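Orotidine 5'-phosphate decarboxylase from Pyrococcus horikoshii probably catalyses the decarboxylation of orotidine 5'-monophosphate to uridine 5'-monophosphate, the last step of de novo UMP synthesis. One contact in two of its structures: PDB 2CZ5 (chain A, 1.85 Å), residues Ala5-Glu10 and Lys29-Leu34, and PDB 2CZE (chain B, 1.85 Å), residues Ala5-Glu10 and Lys29-Leu34. One frame, after least-squares fit of the local backbone (RMSD 0.19 Å); residues are numbered along the deposited sequences.

Structure 1 (2CZ5); sequences ALDVYE and KVNWPL.
Lys-29 packs over Ala-5 where strands 2-5 and 27-31, parallel neighbours in the TIM barrel, reach the substrate site; Leu-6 N bonds to Lys-29 O (3.0 Å). A long, flexible lysine can lie over small Ala-5 and bring its amine to the polar site. CB is 4.2 Å from Ala-5 CA, then CG and CD follow. The bend at chi3 (69°) lays CE 3.8 Å from Ala-5 CB; chi4 turns NZ to water 3 and a salt bridge with Asp-57, and NZ lies 2.7 Å from water 2. Asp-7 offers two acceptors: OD1, against Asn-31 CB (3.3 Å), to water 3, and OD2 to water 2 (2.8 Å). Asn-31, both donor and acceptor, gives ND2 to water 2 (2.8 Å) and Asp-62 of the second subunit, while its OD1 takes Trp-32 N (2.6 Å).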
loop_
_atom_site.group_PDB
_atom_site.type_symbol
_atom_site.label_atom_id
_atom_site.label_comp_id
_atom_site.label_asym_id
_atom_site.label_seq_id
_atom_site.Cartn_x
_atom_site.Cartn_y
_atom_site.Cartn_z
ATOM N N ALA A 5 -16.944 4.708 1.063
ATOM C CA ALA A 5 -15.635 4.482 0.463
ATOM C C ALA A 5 -15.642 5.399 -0.759
ATOM O O ALA A 5 -16.170 5.031 -1.802
ATOM C CB ALA A 5 -15.487 3.030 0.046
ATOM N N LEU A 6 -15.078 6.596 -0.603
ATOM C CA LEU A 6 -15.056 7.594 -1.681
ATOM C C LEU A 6 -13.922 7.394 -2.655
ATOM O O LEU A 6 -12.980 8.197 -2.702
ATOM C CB LEU A 6 -14.943 9.000 -1.101
ATOM C CG LEU A 6 -16.142 9.935 -1.220
ATOM C CD1 LEU A 6 -15.671 11.313 -0.796
ATOM C CD2 LEU A 6 -16.713 9.960 -2.648
ATOM N N ASP A 7 -14.012 6.349 -3.452
ATOM C CA ASP A 7 -12.934 6.067 -4.367
ATOM C C ASP A 7 -13.097 6.675 -5.744
ATOM O O ASP A 7 -13.409 5.976 -6.710
ATOM C CB ASP A 7 -12.716 4.556 -4.454
ATOM C CG ASP A 7 -12.432 3.938 -3.082
ATOM O OD1 ASP A 7 -11.708 4.577 -2.275
ATOM O OD2 ASP A 7 -12.922 2.824 -2.827
ATOM N N VAL A 8 -12.907 7.993 -5.789
ATOM C CA VAL A 8 -12.951 8.775 -7.025
ATOM C C VAL A 8 -11.661 9.596 -6.996
ATOM O O VAL A 8 -11.034 9.733 -5.941
ATOM C CB VAL A 8 -14.188 9.719 -7.088
ATOM C CG1 VAL A 8 -15.478 8.893 -7.047
ATOM C CG2 VAL A 8 -14.148 10.728 -5.957
ATOM N N TYR A 9 -11.255 10.129 -8.144
ATOM C CA TYR A 9 -10.024 10.917 -8.231
ATOM C C TYR A 9 -10.173 12.404 -7.939
ATOM O O TYR A 9 -9.317 13.010 -7.297
ATOM C CB TYR A 9 -9.425 10.839 -9.639
ATOM C CG TYR A 9 -9.007 9.477 -10.107
ATOM C CD1 TYR A 9 -8.157 8.683 -9.339
ATOM C CD2 TYR A 9 -9.412 9.003 -11.353
ATOM C CE1 TYR A 9 -7.717 7.448 -9.804
ATOM C CE2 TYR A 9 -8.978 7.771 -11.828
ATOM C CZ TYR A 9 -8.128 6.999 -11.045
ATOM O OH TYR A 9 -7.694 5.788 -11.522
ATOM N N GLU A 10 -11.253 12.978 -8.462
ATOM C CA GLU A 10 -11.536 14.411 -8.372
ATOM C C GLU A 10 -12.089 14.936 -7.057
ATOM O O GLU A 10 -13.120 14.473 -6.582
ATOM C CB GLU A 10 -12.490 14.801 -9.501
ATOM C CG GLU A 10 -12.048 14.326 -10.892
ATOM C CD GLU A 10 -12.373 12.848 -11.187
ATOM O OE1 GLU A 10 -11.968 12.360 -12.274
ATOM O OE2 GLU A 10 -13.031 12.171 -10.355
ATOM N N LYS A 29 -14.334 7.148 4.081
ATOM C CA LYS A 29 -13.074 6.426 3.949
ATOM C C LYS A 29 -12.381 6.867 2.660
ATOM O O LYS A 29 -12.939 6.735 1.566
ATOM C CB LYS A 29 -13.336 4.923 3.925
ATOM C CG LYS A 29 -12.082 4.056 3.912
ATOM C CD LYS A 29 -12.422 2.557 4.095
ATOM C CE LYS A 29 -13.154 1.943 2.893
ATOM N NZ LYS A 29 -12.308 1.906 1.651
ATOM N N VAL A 30 -11.168 7.387 2.815
ATOM C CA VAL A 30 -10.366 7.880 1.703
ATOM C C VAL A 30 -9.249 6.869 1.443
ATOM O O VAL A 30 -8.604 6.380 2.383
ATOM C CB VAL A 30 -9.747 9.277 2.049
ATOM C CG1 VAL A 30 -8.892 9.780 0.892
ATOM C CG2 VAL A 30 -10.859 10.281 2.361
ATOM N N ASN A 31 -9.026 6.552 0.170
ATOM C CA ASN A 31 -7.996 5.593 -0.202
ATOM C C ASN A 31 -7.005 6.343 -1.113
ATOM O O ASN A 31 -7.152 7.546 -1.350
ATOM C CB ASN A 31 -8.646 4.403 -0.933
ATOM C CG ASN A 31 -7.801 3.125 -0.884
ATOM O OD1 ASN A 31 -6.592 3.152 -1.112
ATOM N ND2 ASN A 31 -8.452 1.994 -0.616
ATOM N N TRP A 32 -5.998 5.645 -1.612
ATOM C CA TRP A 32 -4.990 6.289 -2.443
ATOM C C TRP A 32 -5.529 6.960 -3.721
ATOM O O TRP A 32 -4.965 7.949 -4.173
ATOM C CB TRP A 32 -3.868 5.288 -2.783
ATOM C CG TRP A 32 -3.076 4.790 -1.571
ATOM C CD1 TRP A 32 -3.018 3.507 -1.111
ATOM C CD2 TRP A 32 -2.196 5.555 -0.728
ATOM N NE1 TRP A 32 -2.154 3.421 -0.040
ATOM C CE2 TRP A 32 -1.639 4.664 0.216
ATOM C CE3 TRP A 32 -1.827 6.911 -0.681
ATOM C CZ2 TRP A 32 -0.732 5.078 1.198
ATOM C CZ3 TRP A 32 -0.919 7.327 0.300
ATOM C CH2 TRP A 32 -0.385 6.407 1.227
ATOM N N PRO A 33 -6.625 6.447 -4.310
ATOM C CA PRO A 33 -7.108 7.124 -5.528
ATOM C C PRO A 33 -7.424 8.602 -5.312
ATOM O O PRO A 33 -7.014 9.461 -6.094
ATOM C CB PRO A 33 -8.367 6.339 -5.882
ATOM C CG PRO A 33 -8.012 4.968 -5.461
ATOM C CD PRO A 33 -7.377 5.201 -4.092
ATOM N N LEU A 34 -8.147 8.900 -4.242
ATOM C CA LEU A 34 -8.518 10.280 -3.971
ATOM C C LEU A 34 -7.353 11.114 -3.460
ATOM O O LEU A 34 -7.266 12.311 -3.761
ATOM C CB LEU A 34 -9.684 10.330 -2.980
ATOM C CG LEU A 34 -10.258 11.705 -2.613
ATOM C CD1 LEU A 34 -10.793 12.446 -3.870
ATOM C CD2 LEU A 34 -11.376 11.492 -1.604
HETATM O O HOH W 1 -10.370 7.016 -2.189
HETATM O O HOH W 2 -11.234 1.674 -0.868
HETATM O O HOH W 3 -12.063 4.426 0.210
#

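Structure 2 (2CZE); sequences ALDVYE and KVNWPL. With U5P (uridine-5'-monophosphate), chain C.
Lys-29 packs over Ala-5, and Leu-6 N bonds to Lys-29 O (3.0 Å). A long, flexible lysine can lie over small Ala-5 and bring its amine to the polar site. CB is 4.2 Å from Ala-5 CA, then CG and CD follow. The bend at chi3 (78°) lays CE 3.8 Å from Ala-5 CB, with the ribose O4' of UMP also near CE; chi4 turns NZ to water 5 and a salt bridge with Asp-57. Lys-29 NZ also bonds to O3' of UMP (2.8 Å). Asp-7 offers two acceptors: OD1, against Asn-31 CB (3.2 Å), to water 5, and OD2 to O3' of UMP (2.6 Å). Asn-31, both donor and acceptor, gives ND2 weakly to O3' of UMP (3.4 Å) and to Asp-62 of the second subunit, while its OD1 takes Trp-32 N (2.7 Å).

Structure 1 against structure 2
UMP occupies the site in structure 2, and its ribose O3' stands where water 2 is modelled in structure 1. Citrate is bound at this place in structure 1, so neither site is empty. The same groups surround water and hydroxyl: Asp-7(A) OD2 and Asn-31(A) ND2 face water 2, and Asp-7(B) OD2 and Asn-31(B) ND2 face O3', the bond from ND2 being weak. Lys-29(A) NZ lies 2.7 Å from water 2, and Lys-29(B) NZ 2.8 Å from O3' of UMP. Asp-7(A) and Asn-31(A) and their counterparts keep their place, so the same acceptor and donor meet the water in one structure and the hydroxyl in the other. Two waters stand at the same place in both, water 3 matching water 5 beside Lys-29(A) O and Lys-29(B) O, and water 1 matching water 4 beside Asn-31(A) N and Asn-31(B) N. Beyond O3', the nucleotide brings a ribose carbon, C4', to 3.9 Å from Ala-5(B) CB. Val-30(A) also lies differently from Val-30(B), though neither side chain touches the facing segment.

Structure 2 (2CZE)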
loop_
_atom_site.group_PDB
_atom_site.type_symbol
_atom_site.label_atom_id
_atom_site.label_comp_id
_atom_site.label_asym_id
_atom_site.label_seq_id
_atom_site.Cartn_x
_atom_site.Cartn_y
_atom_site.Cartn_z
ATOM N N ALA B 5 -16.960 4.869 1.046
ATOM C CA ALA B 5 -15.612 4.741 0.499
ATOM C C ALA B 5 -15.564 5.599 -0.753
ATOM O O ALA B 5 -16.056 5.196 -1.805
ATOM C CB ALA B 5 -15.311 3.295 0.165
ATOM N N LEU B 6 -14.969 6.786 -0.637
ATOM C CA LEU B 6 -14.911 7.717 -1.764
ATOM C C LEU B 6 -13.717 7.461 -2.658
ATOM O O LEU B 6 -12.700 8.145 -2.551
ATOM C CB LEU B 6 -14.860 9.173 -1.266
ATOM C CG LEU B 6 -16.177 9.777 -0.797
ATOM C CD1 LEU B 6 -15.948 11.187 -0.297
ATOM C CD2 LEU B 6 -17.179 9.757 -1.954
ATOM N N ASP B 7 -13.845 6.488 -3.549
ATOM C CA ASP B 7 -12.753 6.158 -4.442
ATOM C C ASP B 7 -12.851 6.778 -5.830
ATOM O O ASP B 7 -12.821 6.085 -6.838
ATOM C CB ASP B 7 -12.599 4.638 -4.540
ATOM C CG ASP B 7 -12.298 4.005 -3.193
ATOM O OD1 ASP B 7 -11.456 4.576 -2.455
ATOM O OD2 ASP B 7 -12.894 2.952 -2.873
ATOM N N VAL B 8 -13.005 8.093 -5.867
ATOM C CA VAL B 8 -13.025 8.818 -7.127
ATOM C C VAL B 8 -11.740 9.629 -7.088
ATOM O O VAL B 8 -11.176 9.853 -6.018
ATOM C CB VAL B 8 -14.237 9.767 -7.248
ATOM C CG1 VAL B 8 -15.519 8.951 -7.413
ATOM C CG2 VAL B 8 -14.329 10.671 -6.025
ATOM N N TYR B 9 -11.248 10.053 -8.244
ATOM C CA TYR B 9 -10.012 10.836 -8.259
ATOM C C TYR B 9 -10.228 12.315 -7.916
ATOM O O TYR B 9 -9.383 12.948 -7.288
ATOM C CB TYR B 9 -9.361 10.788 -9.640
ATOM C CG TYR B 9 -8.879 9.430 -10.107
ATOM C CD1 TYR B 9 -8.088 8.616 -9.286
ATOM C CD2 TYR B 9 -9.135 9.001 -11.409
ATOM C CE1 TYR B 9 -7.560 7.412 -9.770
ATOM C CE2 TYR B 9 -8.617 7.798 -11.898
ATOM C CZ TYR B 9 -7.835 7.013 -11.081
ATOM O OH TYR B 9 -7.348 5.819 -11.574
ATOM N N GLU B 10 -11.364 12.848 -8.346
ATOM C CA GLU B 10 -11.694 14.262 -8.193
ATOM C C GLU B 10 -12.208 14.709 -6.828
ATOM O O GLU B 10 -13.273 14.290 -6.381
ATOM C CB GLU B 10 -12.697 14.646 -9.279
ATOM C CG GLU B 10 -12.252 14.259 -10.706
ATOM C CD GLU B 10 -12.647 12.844 -11.112
ATOM O OE1 GLU B 10 -12.407 12.481 -12.284
ATOM O OE2 GLU B 10 -13.205 12.096 -10.280
ATOM N N LYS B 29 -14.395 7.053 4.167
ATOM C CA LYS B 29 -13.118 6.359 4.036
ATOM C C LYS B 29 -12.434 6.831 2.759
ATOM O O LYS B 29 -13.026 6.768 1.680
ATOM C CB LYS B 29 -13.326 4.839 3.966
ATOM C CG LYS B 29 -12.018 4.025 3.973
ATOM C CD LYS B 29 -12.260 2.508 3.983
ATOM C CE LYS B 29 -12.643 1.980 2.590
ATOM N NZ LYS B 29 -11.521 2.080 1.599
ATOM N N VAL B 30 -11.214 7.344 2.878
ATOM C CA VAL B 30 -10.473 7.785 1.699
ATOM C C VAL B 30 -9.359 6.770 1.445
ATOM O O VAL B 30 -8.827 6.185 2.387
ATOM C CB VAL B 30 -9.878 9.221 1.872
ATOM C CG1 VAL B 30 -10.959 10.164 2.423
ATOM C CG2 VAL B 30 -8.662 9.201 2.750
ATOM N N ASN B 31 -9.011 6.561 0.180
ATOM C CA ASN B 31 -7.986 5.586 -0.180
ATOM C C ASN B 31 -7.008 6.329 -1.096
ATOM O O ASN B 31 -7.178 7.528 -1.351
ATOM C CB ASN B 31 -8.650 4.400 -0.898
ATOM C CG ASN B 31 -7.834 3.103 -0.826
ATOM O OD1 ASN B 31 -6.603 3.108 -0.930
ATOM N ND2 ASN B 31 -8.540 1.976 -0.683
ATOM N N TRP B 32 -5.992 5.637 -1.599
ATOM C CA TRP B 32 -4.998 6.299 -2.441
ATOM C C TRP B 32 -5.539 6.982 -3.704
ATOM O O TRP B 32 -5.012 8.012 -4.131
ATOM C CB TRP B 32 -3.874 5.315 -2.813
ATOM C CG TRP B 32 -3.052 4.887 -1.631
ATOM C CD1 TRP B 32 -2.887 3.613 -1.159
ATOM C CD2 TRP B 32 -2.250 5.734 -0.791
ATOM N NE1 TRP B 32 -2.030 3.614 -0.080
ATOM C CE2 TRP B 32 -1.623 4.900 0.166
ATOM C CE3 TRP B 32 -2.000 7.113 -0.754
ATOM C CZ2 TRP B 32 -0.754 5.401 1.147
ATOM C CZ3 TRP B 32 -1.135 7.613 0.227
ATOM C CH2 TRP B 32 -0.523 6.756 1.161
ATOM N N PRO B 33 -6.595 6.422 -4.325
ATOM C CA PRO B 33 -7.111 7.077 -5.538
ATOM C C PRO B 33 -7.470 8.555 -5.339
ATOM O O PRO B 33 -7.057 9.411 -6.117
ATOM C CB PRO B 33 -8.331 6.227 -5.899
ATOM C CG PRO B 33 -7.904 4.857 -5.428
ATOM C CD PRO B 33 -7.322 5.168 -4.060
ATOM N N LEU B 34 -8.215 8.860 -4.282
ATOM C CA LEU B 34 -8.615 10.249 -4.030
ATOM C C LEU B 34 -7.418 11.097 -3.574
ATOM O O LEU B 34 -7.267 12.256 -3.991
ATOM C CB LEU B 34 -9.738 10.290 -2.984
ATOM C CG LEU B 34 -10.284 11.677 -2.616
ATOM C CD1 LEU B 34 -10.849 12.358 -3.855
ATOM C CD2 LEU B 34 -11.350 11.531 -1.543
HETATM N N1 U5P C . -11.319 -2.582 0.680
HETATM C C2 U5P C . -12.021 -3.691 0.185
HETATM N N3 U5P C . -11.749 -4.961 0.705
HETATM C C4 U5P C . -10.785 -5.126 1.709
HETATM C C5 U5P C . -10.081 -4.027 2.193
HETATM C C6 U5P C . -10.350 -2.764 1.679
HETATM O O2 U5P C . -12.864 -3.570 -0.706
HETATM O O4 U5P C . -10.577 -6.246 2.171
HETATM C "C1'" U5P C . -11.644 -1.209 0.225
HETATM C "C2'" U5P C . -11.585 -1.044 -1.296
HETATM O "O2'" U5P C . -10.256 -0.665 -1.664
HETATM C "C3'" U5P C . -12.512 0.159 -1.475
HETATM C "C4'" U5P C . -13.617 -0.164 -0.467
HETATM O "O3'" U5P C . -11.851 1.378 -1.125
HETATM O "O4'" U5P C . -12.996 -0.897 0.604
HETATM C "C5'" U5P C . -14.683 -1.051 -1.118
HETATM O "O5'" U5P C . -15.332 -0.295 -2.142
HETATM P P U5P C . -16.512 -0.894 -3.059
HETATM O O1P U5P C . -16.660 -0.075 -4.282
HETATM O O2P U5P C . -17.835 -0.911 -2.144
HETATM O O3P U5P C . -16.143 -2.426 -3.383
HETATM O O HOH W 4 -10.142 6.973 -2.429
HETATM O O HOH W 5 -11.950 4.712 0.352
#